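Local coordinates for protein SusD homolog (Bacteroides thetaiotaomicron VPI-5482, PDB 3FDH) that probably binds glycans at the cell surface of its gut bacterium, as a SusD/RagB-family outer-membrane lipoprotein, at residues Ser73-Ser78 / Arg463-Asn468; Ile123-Gly128 / Glu156-Ile161; Pro149-Gln154 / Pro475-Ala480. One frame throughout, in Å; residues are numbered along the deposited sequence.

Contact 1. Residues Ser73-Ser78 / Arg463-Asn468; sequences STFNNS and RYPYGN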
loop_
_atom_site.group_PDB
_atom_site.type_symbol
_atom_site.label_atom_id
_atom_site.label_comp_id
_atom_site.label_asym_id
_atom_site.label_seq_id
_atom_site.Cartn_x
_atom_site.Cartn_y
_atom_site.Cartn_z
ATOM N N SER A 73 -13.239 -11.166 -12.792
ATOM C CA SER A 73 -13.602 -11.814 -11.517
ATOM C C SER A 73 -12.622 -11.593 -10.430
ATOM O O SER A 73 -12.952 -11.614 -9.252
ATOM C CB SER A 73 -13.617 -13.328 -11.647
ATOM O OG SER A 73 -14.565 -13.702 -12.575
ATOM N N THR A 74 -11.390 -11.373 -10.852
ATOM C CA THR A 74 -10.285 -11.396 -9.927
ATOM C C THR A 74 -10.384 -10.411 -8.797
ATOM O O THR A 74 -10.088 -10.759 -7.641
ATOM C CB THR A 74 -8.988 -11.221 -10.683
ATOM O OG1 THR A 74 -8.909 -12.257 -11.661
ATOM C CG2 THR A 74 -7.834 -11.282 -9.779
ATOM N N PHE A 75 -10.738 -9.179 -9.127
ATOM C CA PHE A 75 -10.815 -8.119 -8.094
ATOM C C PHE A 75 -12.219 -7.673 -7.865
ATOM O O PHE A 75 -12.447 -6.589 -7.372
ATOM C CB PHE A 75 -9.941 -6.933 -8.475
ATOM C CG PHE A 75 -8.477 -7.313 -8.575
ATOM C CD1 PHE A 75 -7.785 -7.607 -7.427
ATOM C CD2 PHE A 75 -7.834 -7.449 -9.808
ATOM C CE1 PHE A 75 -6.483 -7.994 -7.471
ATOM C CE2 PHE A 75 -6.518 -7.857 -9.875
ATOM C CZ PHE A 75 -5.837 -8.134 -8.702
ATOM N N ASN A 76 -13.167 -8.525 -8.213
ATOM C CA ASN A 76 -14.587 -8.163 -8.031
ATOM C C ASN A 76 -14.935 -7.846 -6.588
ATOM O O ASN A 76 -15.599 -6.852 -6.278
ATOM C CB ASN A 76 -15.534 -9.236 -8.535
ATOM C CG ASN A 76 -16.942 -8.697 -8.720
ATOM O OD1 ASN A 76 -17.131 -7.645 -9.319
ATOM N ND2 ASN A 76 -17.927 -9.397 -8.181
ATOM N N ASN A 77 -14.466 -8.693 -5.685
ATOM C CA ASN A 77 -14.717 -8.477 -4.262
ATOM C C ASN A 77 -14.099 -7.181 -3.753
ATOM O O ASN A 77 -14.745 -6.399 -3.036
ATOM C CB ASN A 77 -14.204 -9.632 -3.416
ATOM C CG ASN A 77 -15.065 -10.861 -3.520
ATOM O OD1 ASN A 77 -16.226 -10.798 -3.929
ATOM N ND2 ASN A 77 -14.494 -12.008 -3.140
ATOM N N SER A 78 -12.843 -6.956 -4.138
ATOM C CA SER A 78 -12.127 -5.757 -3.724
ATOM C C SER A 78 -12.826 -4.532 -4.240
ATOM O O SER A 78 -13.006 -3.553 -3.549
ATOM C CB SER A 78 -10.708 -5.748 -4.248
ATOM O OG SER A 78 -9.989 -6.784 -3.622
ATOM N N ARG A 463 -2.597 -2.118 -14.624
ATOM C CA ARG A 463 -3.798 -1.812 -13.837
ATOM C C ARG A 463 -4.513 -3.091 -13.480
ATOM O O ARG A 463 -4.124 -4.159 -13.965
ATOM C CB ARG A 463 -4.753 -0.947 -14.683
ATOM C CG ARG A 463 -5.268 -1.604 -15.938
ATOM C CD ARG A 463 -5.564 -0.550 -17.007
ATOM N NE ARG A 463 -6.706 0.301 -16.683
ATOM C CZ ARG A 463 -6.965 1.477 -17.232
ATOM N NH1 ARG A 463 -6.137 2.015 -18.120
ATOM N NH2 ARG A 463 -8.059 2.128 -16.857
ATOM N N TYR A 464 -5.581 -2.954 -12.683
ATOM C CA TYR A 464 -6.440 -4.089 -12.290
ATOM C C TYR A 464 -7.687 -4.069 -13.169
ATOM O O TYR A 464 -8.213 -2.986 -13.467
ATOM C CB TYR A 464 -6.898 -4.018 -10.852
ATOM C CG TYR A 464 -5.760 -4.325 -9.878
ATOM C CD1 TYR A 464 -4.468 -4.264 -10.315
ATOM C CD2 TYR A 464 -6.018 -4.641 -8.564
ATOM C CE1 TYR A 464 -3.418 -4.515 -9.420
ATOM C CE2 TYR A 464 -5.013 -4.887 -7.711
ATOM C CZ TYR A 464 -3.737 -4.832 -8.125
ATOM O OH TYR A 464 -2.768 -5.093 -7.153
ATOM N N PRO A 465 -8.209 -5.260 -13.524
ATOM C CA PRO A 465 -9.426 -5.255 -14.310
ATOM C C PRO A 465 -10.683 -4.880 -13.511
ATOM O O PRO A 465 -10.807 -5.163 -12.308
ATOM C CB PRO A 465 -9.534 -6.720 -14.783
ATOM C CG PRO A 465 -8.804 -7.508 -13.734
ATOM C CD PRO A 465 -7.656 -6.627 -13.376
ATOM N N TYR A 466 -11.605 -4.238 -14.199
ATOM C CA TYR A 466 -12.894 -3.855 -13.597
ATOM C C TYR A 466 -13.654 -5.084 -13.093
ATOM O O TYR A 466 -13.589 -6.190 -13.673
ATOM C CB TYR A 466 -13.791 -3.105 -14.590
ATOM C CG TYR A 466 -13.213 -1.803 -15.141
ATOM C CD1 TYR A 466 -13.084 -0.682 -14.334
ATOM C CD2 TYR A 466 -12.803 -1.706 -16.468
ATOM C CE1 TYR A 466 -12.532 0.516 -14.832
ATOM C CE2 TYR A 466 -12.271 -0.507 -16.982
ATOM C CZ TYR A 466 -12.158 0.596 -16.166
ATOM O OH TYR A 466 -11.627 1.757 -16.669
ATOM N N GLY A 467 -14.423 -4.858 -12.035
ATOM C CA GLY A 467 -15.204 -5.916 -11.400
ATOM C C GLY A 467 -16.330 -6.348 -12.275
ATOM O O GLY A 467 -16.991 -5.536 -12.907
ATOM N N ASN A 468 -16.563 -7.653 -12.306
ATOM C CA ASN A 468 -17.598 -8.216 -13.182
ATOM C C ASN A 468 -18.985 -7.813 -12.728
ATOM O O ASN A 468 -19.958 -7.909 -13.477
ATOM C CB ASN A 468 -17.496 -9.752 -13.352
ATOM C CG ASN A 468 -17.730 -10.521 -12.064
ATOM O OD1 ASN A 468 -16.888 -10.550 -11.198
ATOM N ND2 ASN A 468 -18.872 -11.178 -11.961
HETATM O O HOH W 1 -11.759 -7.539 -11.207
#
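Tyr464 lays its ring on Phe75 in an offset stack, centroids 4.0 Å apart and planes inclined by only 19°. The overlap is lopsided: CD2 of Tyr464 sits over the centre of the Phe75 ring, whereas CZ of Phe75 lies toward the rim of the tyrosine. Thr74 CG2 packs on the opposite face of Phe75, and the Tyr464 hydroxyl is held by Ile41 O. Pro465 follows, meeting the same phenylalanine in its ring plane, with CD 3.7 Å from CD2 of Phe75. An alanine in place of Phe75 would probably open a gap beside Tyr464 and Pro465, leaving the tyrosine face without its stacking partner. The Pro465 carbonyl illustrates a second way of joining two loops: a water 2.8 Å from Pro465 O also accepts from Phe75 N, at 2.8 Å. Farther on, Gly467 occupies the N-cap position of helix 468-473, and its lack of a side chain lets Asn76 OD1 come within 3.3 Å of Gly467 CA. With Asn76 CG anti to its backbone N (chi1 -163°), the amide reaches this helix start, where OD1 accepts from Ser469 N. Asn468 then crosses Asn76 at about a right angle, its OD1 3.1 Å from Asn76 CG and the two amide planes 43° apart. The pairing thus joins the start of helix 76-95 to a loop near the C-terminus. Helix 40-48 borders the aromatic pair through Tyr44 and Ala45, helix 106-127 through Phe126, and helix 475-481 meets Pro465 through Tyr481.

Contact 2. Residues Ile123-Gly128 / Glu156-Ile161; sequences IADFFG and EIYTQI
Ala124 presses its CB into the face of helix 154-171, 3.6 Å from Ile157 CG2 and 3.8 Å from Tyr158 CE1. The methyl is small enough to lie between these two residues, and this is the close-packed part of the interface. Ile157 CG2 stands anti to its backbone N, directed at Ala124, while its CD1 extends to 3.8 Å from Gly128 O, where helix 106-127 has ended and the chain turns with positive phi. Beside the apolar patch lies a short hydrogen bond: Tyr158 OH donates to Asp125 OD1 at 2.6 Å, using the syn lone pair of that oxygen, with the carboxylate and the ring inclined by 32°. Asp125 is also gripped by Arg208 through OD2 and by Trp494 NE1 through OD1, so this buried carboxylate is well supplied with donors, and the arginine probably stabilises its negative charge. The fold is largely helical and its family belongs to the tetratricopeptide-repeat clan; the short segments run roughly antiparallel, their axes at 152° and 10.2 Å apart at closest approach. Away from Ala124 the fit is looser, since Ile123 CG2 and Ile157 CD1 are separated by 4.3 Å. Ile161 contributes mainly within its own helix, its CD1 lying over the centre of the Tyr158 ring. The far flank of helix 154-171 faces solvent with Glu156 and Thr159. There Gln160 NE2 returns to Glu156 O at 3.2 Å, approaching from above the carbonyl plane, on the opposite face from the backbone donor Gln160 N, and also reaches Asp152 OD2.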
loop_
_atom_site.group_PDB
_atom_site.type_symbol
_atom_site.label_atom_id
_atom_site.label_comp_id
_atom_site.label_asym_id
_atom_site.label_seq_id
_atom_site.Cartn_x
_atom_site.Cartn_y
_atom_site.Cartn_z
ATOM N N ILE A 123 -9.700 3.454 -6.104
ATOM C CA ILE A 123 -10.454 3.215 -7.327
ATOM C C ILE A 123 -9.657 3.732 -8.520
ATOM O O ILE A 123 -9.436 3.049 -9.540
ATOM C CB ILE A 123 -11.840 3.926 -7.320
ATOM C CG1 ILE A 123 -12.817 3.235 -6.360
ATOM C CG2 ILE A 123 -12.467 3.887 -8.697
ATOM C CD1 ILE A 123 -14.147 3.968 -6.207
ATOM N N ALA A 124 -9.280 4.987 -8.394
ATOM C CA ALA A 124 -8.609 5.676 -9.489
ATOM C C ALA A 124 -7.275 5.040 -9.788
ATOM O O ALA A 124 -6.921 4.834 -10.922
ATOM C CB ALA A 124 -8.466 7.195 -9.197
ATOM N N ASP A 125 -6.530 4.713 -8.755
ATOM C CA ASP A 125 -5.163 4.169 -8.945
ATOM C C ASP A 125 -5.133 2.791 -9.582
ATOM O O ASP A 125 -4.278 2.478 -10.462
ATOM C CB ASP A 125 -4.409 4.142 -7.636
ATOM C CG ASP A 125 -4.055 5.502 -7.185
ATOM O OD1 ASP A 125 -4.078 6.451 -8.012
ATOM O OD2 ASP A 125 -3.789 5.627 -5.976
ATOM N N PHE A 126 -6.108 1.978 -9.186
ATOM C CA PHE A 126 -6.098 0.581 -9.606
ATOM C C PHE A 126 -6.885 0.317 -10.837
ATOM O O PHE A 126 -6.479 -0.500 -11.642
ATOM C CB PHE A 126 -6.433 -0.360 -8.435
ATOM C CG PHE A 126 -5.309 -0.463 -7.520
ATOM C CD1 PHE A 126 -5.082 0.525 -6.565
ATOM C CD2 PHE A 126 -4.368 -1.443 -7.702
ATOM C CE1 PHE A 126 -3.971 0.491 -5.821
ATOM C CE2 PHE A 126 -3.280 -1.502 -6.933
ATOM C CZ PHE A 126 -3.056 -0.530 -6.006
ATOM N N PHE A 127 -7.979 1.035 -11.008
ATOM C CA PHE A 127 -8.850 0.750 -12.124
ATOM C C PHE A 127 -8.868 1.776 -13.233
ATOM O O PHE A 127 -9.303 1.485 -14.338
ATOM C CB PHE A 127 -10.270 0.461 -11.604
ATOM C CG PHE A 127 -10.297 -0.681 -10.659
ATOM C CD1 PHE A 127 -10.367 -1.960 -11.127
ATOM C CD2 PHE A 127 -10.242 -0.469 -9.294
ATOM C CE1 PHE A 127 -10.376 -3.020 -10.262
ATOM C CE2 PHE A 127 -10.235 -1.517 -8.421
ATOM C CZ PHE A 127 -10.293 -2.797 -8.895
ATOM N N GLY A 128 -8.340 2.951 -12.941
ATOM C CA GLY A 128 -8.286 4.048 -13.909
ATOM C C GLY A 128 -9.579 4.803 -13.898
ATOM O O GLY A 128 -10.133 5.108 -12.840
ATOM N N GLU A 156 -10.801 13.343 -13.203
ATOM C CA GLU A 156 -11.987 13.809 -12.499
ATOM C C GLU A 156 -12.062 13.222 -11.103
ATOM O O GLU A 156 -12.485 13.879 -10.170
ATOM C CB GLU A 156 -13.265 13.483 -13.265
ATOM C CG GLU A 156 -13.448 14.393 -14.437
ATOM C CD GLU A 156 -14.531 13.972 -15.391
ATOM O OE1 GLU A 156 -14.918 12.783 -15.421
ATOM O OE2 GLU A 156 -14.955 14.846 -16.159
ATOM N N ILE A 157 -11.614 11.981 -10.968
ATOM C CA ILE A 157 -11.677 11.307 -9.667
ATOM C C ILE A 157 -10.680 12.005 -8.754
ATOM O O ILE A 157 -10.973 12.315 -7.593
ATOM C CB ILE A 157 -11.425 9.772 -9.767
ATOM C CG1 ILE A 157 -12.512 9.080 -10.602
ATOM C CG2 ILE A 157 -11.367 9.160 -8.305
ATOM C CD1 ILE A 157 -12.244 7.595 -10.895
ATOM N N TYR A 158 -9.496 12.296 -9.281
ATOM C CA TYR A 158 -8.457 12.980 -8.486
ATOM C C TYR A 158 -8.887 14.382 -8.035
ATOM O O TYR A 158 -8.572 14.816 -6.915
ATOM C CB TYR A 158 -7.059 12.963 -9.118
ATOM C CG TYR A 158 -6.241 11.814 -8.518
ATOM C CD1 TYR A 158 -6.278 10.547 -9.038
ATOM C CD2 TYR A 158 -5.528 12.002 -7.374
ATOM C CE1 TYR A 158 -5.577 9.515 -8.464
ATOM C CE2 TYR A 158 -4.849 10.976 -6.767
ATOM C CZ TYR A 158 -4.864 9.728 -7.325
ATOM O OH TYR A 158 -4.153 8.723 -6.724
ATOM N N THR A 159 -9.648 15.070 -8.874
ATOM C CA THR A 159 -10.156 16.366 -8.473
ATOM C C THR A 159 -11.060 16.171 -7.251
ATOM O O THR A 159 -11.036 16.962 -6.326
ATOM C CB THR A 159 -10.946 17.042 -9.589
ATOM O OG1 THR A 159 -10.039 17.358 -10.655
ATOM C CG2 THR A 159 -11.595 18.327 -9.073
ATOM N N GLN A 160 -11.825 15.084 -7.253
ATOM C CA GLN A 160 -12.760 14.780 -6.162
ATOM C C GLN A 160 -12.004 14.391 -4.920
ATOM O O GLN A 160 -12.356 14.743 -3.803
ATOM C CB GLN A 160 -13.748 13.678 -6.545
ATOM C CG GLN A 160 -14.672 14.086 -7.662
ATOM C CD GLN A 160 -15.522 12.931 -8.204
ATOM O OE1 GLN A 160 -16.455 12.451 -7.544
ATOM N NE2 GLN A 160 -15.255 12.549 -9.451
ATOM N N ILE A 161 -10.897 13.721 -5.142
ATOM C CA ILE A 161 -10.042 13.273 -4.047
ATOM C C ILE A 161 -9.470 14.464 -3.284
ATOM O O ILE A 161 -9.561 14.567 -2.040
ATOM C CB ILE A 161 -8.907 12.382 -4.568
ATOM C CG1 ILE A 161 -9.497 11.052 -5.032
ATOM C CG2 ILE A 161 -7.854 12.160 -3.514
ATOM C CD1 ILE A 161 -8.548 10.182 -5.873
#

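Contact 3. Residues Pro149-Gln154 / Pro475-Ala480; sequences PKMDTQ and PEVKAA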
loop_
_atom_site.group_PDB
_atom_site.type_symbol
_atom_site.label_atom_id
_atom_site.label_comp_id
_atom_site.label_asym_id
_atom_site.label_seq_id
_atom_site.Cartn_x
_atom_site.Cartn_y
_atom_site.Cartn_z
ATOM N N PRO A 149 -24.339 4.571 -13.345
ATOM C CA PRO A 149 -23.371 5.660 -13.254
ATOM C C PRO A 149 -22.393 5.725 -14.385
ATOM O O PRO A 149 -21.928 4.701 -14.901
ATOM C CB PRO A 149 -22.629 5.357 -11.957
ATOM C CG PRO A 149 -23.607 4.666 -11.136
ATOM C CD PRO A 149 -24.462 3.854 -12.069
ATOM N N LYS A 150 -22.096 6.953 -14.767
ATOM C CA LYS A 150 -21.127 7.187 -15.817
ATOM C C LYS A 150 -19.767 6.935 -15.247
ATOM O O LYS A 150 -19.543 6.990 -14.041
ATOM C CB LYS A 150 -21.160 8.626 -16.359
ATOM C CG LYS A 150 -20.607 9.688 -15.417
ATOM C CD LYS A 150 -20.668 11.074 -16.052
ATOM C CE LYS A 150 -19.922 12.142 -15.251
ATOM N NZ LYS A 150 -18.419 11.975 -15.267
HETATM N N MSE A 151 -18.850 6.655 -16.153
HETATM C CA MSE A 151 -17.474 6.563 -15.771
HETATM C C MSE A 151 -16.880 7.977 -15.753
HETATM O O MSE A 151 -17.128 8.798 -16.618
HETATM C CB MSE A 151 -16.720 5.599 -16.674
HETATM C CG MSE A 151 -17.029 4.087 -16.390
HETATM SE SE MSE A 151 -16.176 3.200 -17.778
HETATM C CE MSE A 151 -14.399 3.156 -16.967
ATOM N N ASP A 152 -16.189 8.272 -14.668
ATOM C CA ASP A 152 -15.460 9.534 -14.505
ATOM C C ASP A 152 -14.060 9.236 -14.997
ATOM O O ASP A 152 -13.585 8.095 -14.907
ATOM C CB ASP A 152 -15.289 9.928 -13.024
ATOM C CG ASP A 152 -16.569 10.422 -12.371
ATOM O OD1 ASP A 152 -17.629 10.478 -13.035
ATOM O OD2 ASP A 152 -16.487 10.741 -11.168
ATOM N N THR A 153 -13.388 10.259 -15.497
ATOM C CA THR A 153 -11.995 10.099 -15.889
ATOM C C THR A 153 -11.217 10.043 -14.610
ATOM O O THR A 153 -11.670 10.534 -13.578
ATOM C CB THR A 153 -11.443 11.265 -16.712
ATOM O OG1 THR A 153 -11.443 12.463 -15.913
ATOM C CG2 THR A 153 -12.242 11.440 -18.008
ATOM N N GLN A 154 -10.034 9.455 -14.690
ATOM C CA GLN A 154 -9.185 9.331 -13.510
ATOM C C GLN A 154 -8.850 10.722 -13.001
ATOM O O GLN A 154 -8.721 10.966 -11.786
ATOM C CB GLN A 154 -7.895 8.570 -13.832
ATOM C CG GLN A 154 -7.153 8.089 -12.606
ATOM C CD GLN A 154 -5.753 7.746 -12.889
ATOM O OE1 GLN A 154 -5.033 8.518 -13.535
ATOM N NE2 GLN A 154 -5.309 6.584 -12.370
ATOM N N PRO A 475 -23.060 -0.978 -18.903
ATOM C CA PRO A 475 -22.570 -1.134 -20.267
ATOM C C PRO A 475 -21.308 -0.358 -20.580
ATOM O O PRO A 475 -20.531 -0.745 -21.460
ATOM C CB PRO A 475 -23.725 -0.618 -21.124
ATOM C CG PRO A 475 -24.936 -0.732 -20.260
ATOM C CD PRO A 475 -24.463 -0.528 -18.853
ATOM N N GLU A 476 -21.097 0.708 -19.819
ATOM C CA GLU A 476 -19.953 1.591 -20.042
ATOM C C GLU A 476 -18.702 0.917 -19.515
ATOM O O GLU A 476 -17.638 0.917 -20.144
ATOM C CB GLU A 476 -20.176 2.925 -19.339
ATOM C CG GLU A 476 -19.205 4.004 -19.750
ATOM C CD GLU A 476 -19.683 5.399 -19.357
ATOM O OE1 GLU A 476 -20.883 5.561 -19.018
ATOM O OE2 GLU A 476 -18.876 6.336 -19.453
ATOM N N VAL A 477 -18.883 0.274 -18.378
ATOM C CA VAL A 477 -17.782 -0.422 -17.725
ATOM C C VAL A 477 -17.515 -1.694 -18.529
ATOM O O VAL A 477 -16.377 -2.117 -18.707
ATOM C CB VAL A 477 -18.091 -0.725 -16.254
ATOM C CG1 VAL A 477 -16.928 -1.503 -15.617
ATOM C CG2 VAL A 477 -18.313 0.573 -15.471
ATOM N N LYS A 478 -18.581 -2.294 -19.028
ATOM C CA LYS A 478 -18.434 -3.511 -19.829
ATOM C C LYS A 478 -17.612 -3.179 -21.062
ATOM O O LYS A 478 -16.672 -3.887 -21.424
ATOM C CB LYS A 478 -19.787 -4.074 -20.275
ATOM C CG LYS A 478 -19.662 -5.355 -21.101
ATOM C CD LYS A 478 -21.018 -5.819 -21.632
ATOM C CE LYS A 478 -20.917 -7.239 -22.194
ATOM N NZ LYS A 478 -22.120 -7.663 -22.991
ATOM N N ALA A 479 -17.944 -2.060 -21.683
ATOM C CA ALA A 479 -17.250 -1.657 -22.900
ATOM C C ALA A 479 -15.772 -1.387 -22.606
ATOM O O ALA A 479 -14.909 -1.785 -23.387
ATOM C CB ALA A 479 -17.920 -0.425 -23.537
ATOM N N ALA A 480 -15.482 -0.758 -21.469
ATOM C CA ALA A 480 -14.112 -0.408 -21.101
ATOM C C ALA A 480 -13.266 -1.634 -20.739
ATOM O O ALA A 480 -12.054 -1.662 -20.965
ATOM C CB ALA A 480 -14.079 0.576 -19.937
HETATM O O HOH W 2 -18.388 8.833 -18.948
#
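Met151 N and Lys150 CA stand over one face of the Glu476 carboxylate, while a water lies at its edge, close to the plane and beside OE2. Met151 N donates a weak hydrogen bond to Glu476 OE2, 3.3 Å long, and Lys150 CA is 3.6 Å from Glu476 OE1. A second carboxylate, that of Asp152, is approached from above its plane by Lys150 NZ, which forms a salt bridge 2.8 Å from Asp152 OD1. The setting is a short two-stranded antiparallel sheet, 151-152 with 130-131, against which the C-terminal helix 475-481 rests near the protein surface. Here the Met151 side chain spans from the strand to the helix. Met151, modelled as selenomethionine, points at the helix and slides past Glu476 in the opposite direction, with SE 3.7 Å from Glu476 CG. Its CG touches Val477 CG2 at 3.9 Å, the two side chains crossing at about a right angle. The chain then bends at its last torsion (chi3 83°), which brings the terminal methyl CE to 3.9 Å from Ala480 CB. Pro131 of the partner strand packs on both Met151 and Val477, while Tyr466 lies against Met151. The loop before the helix adds polar ties, for Asn474 ND2 donates to Pro149 O and Asn474 OD1 receives the backbone N-H groups of Glu476 and Val477. The water at the carboxylate edge donates hydrogen bonds to both Glu476 OE2 and Met151 O, its oxygen 2.6 Å from Met151 O.

The three contacts lie close together, their centres about 13 to 16 Å apart, contact 3 on the same side of the chain's centre as each of the others. Along the sequence, contact 2 is nested within the loop closed by contact 1, while contact 3 crosses both: strand 151-152 comes just before helix 154-171 of contact 2, and helix 475-481 follows the loop of contact 1. Tyr464 N probably bonds to Phe126 O between contacts 1 and 2, Gln154 NE2 to Ala124 O between contacts 2 and 3, and the Tyr466 side chain packs against Val477 and Ala480. The C-terminal region is thereby fastened onto early helices, bringing distant segments together in one largely helical fold.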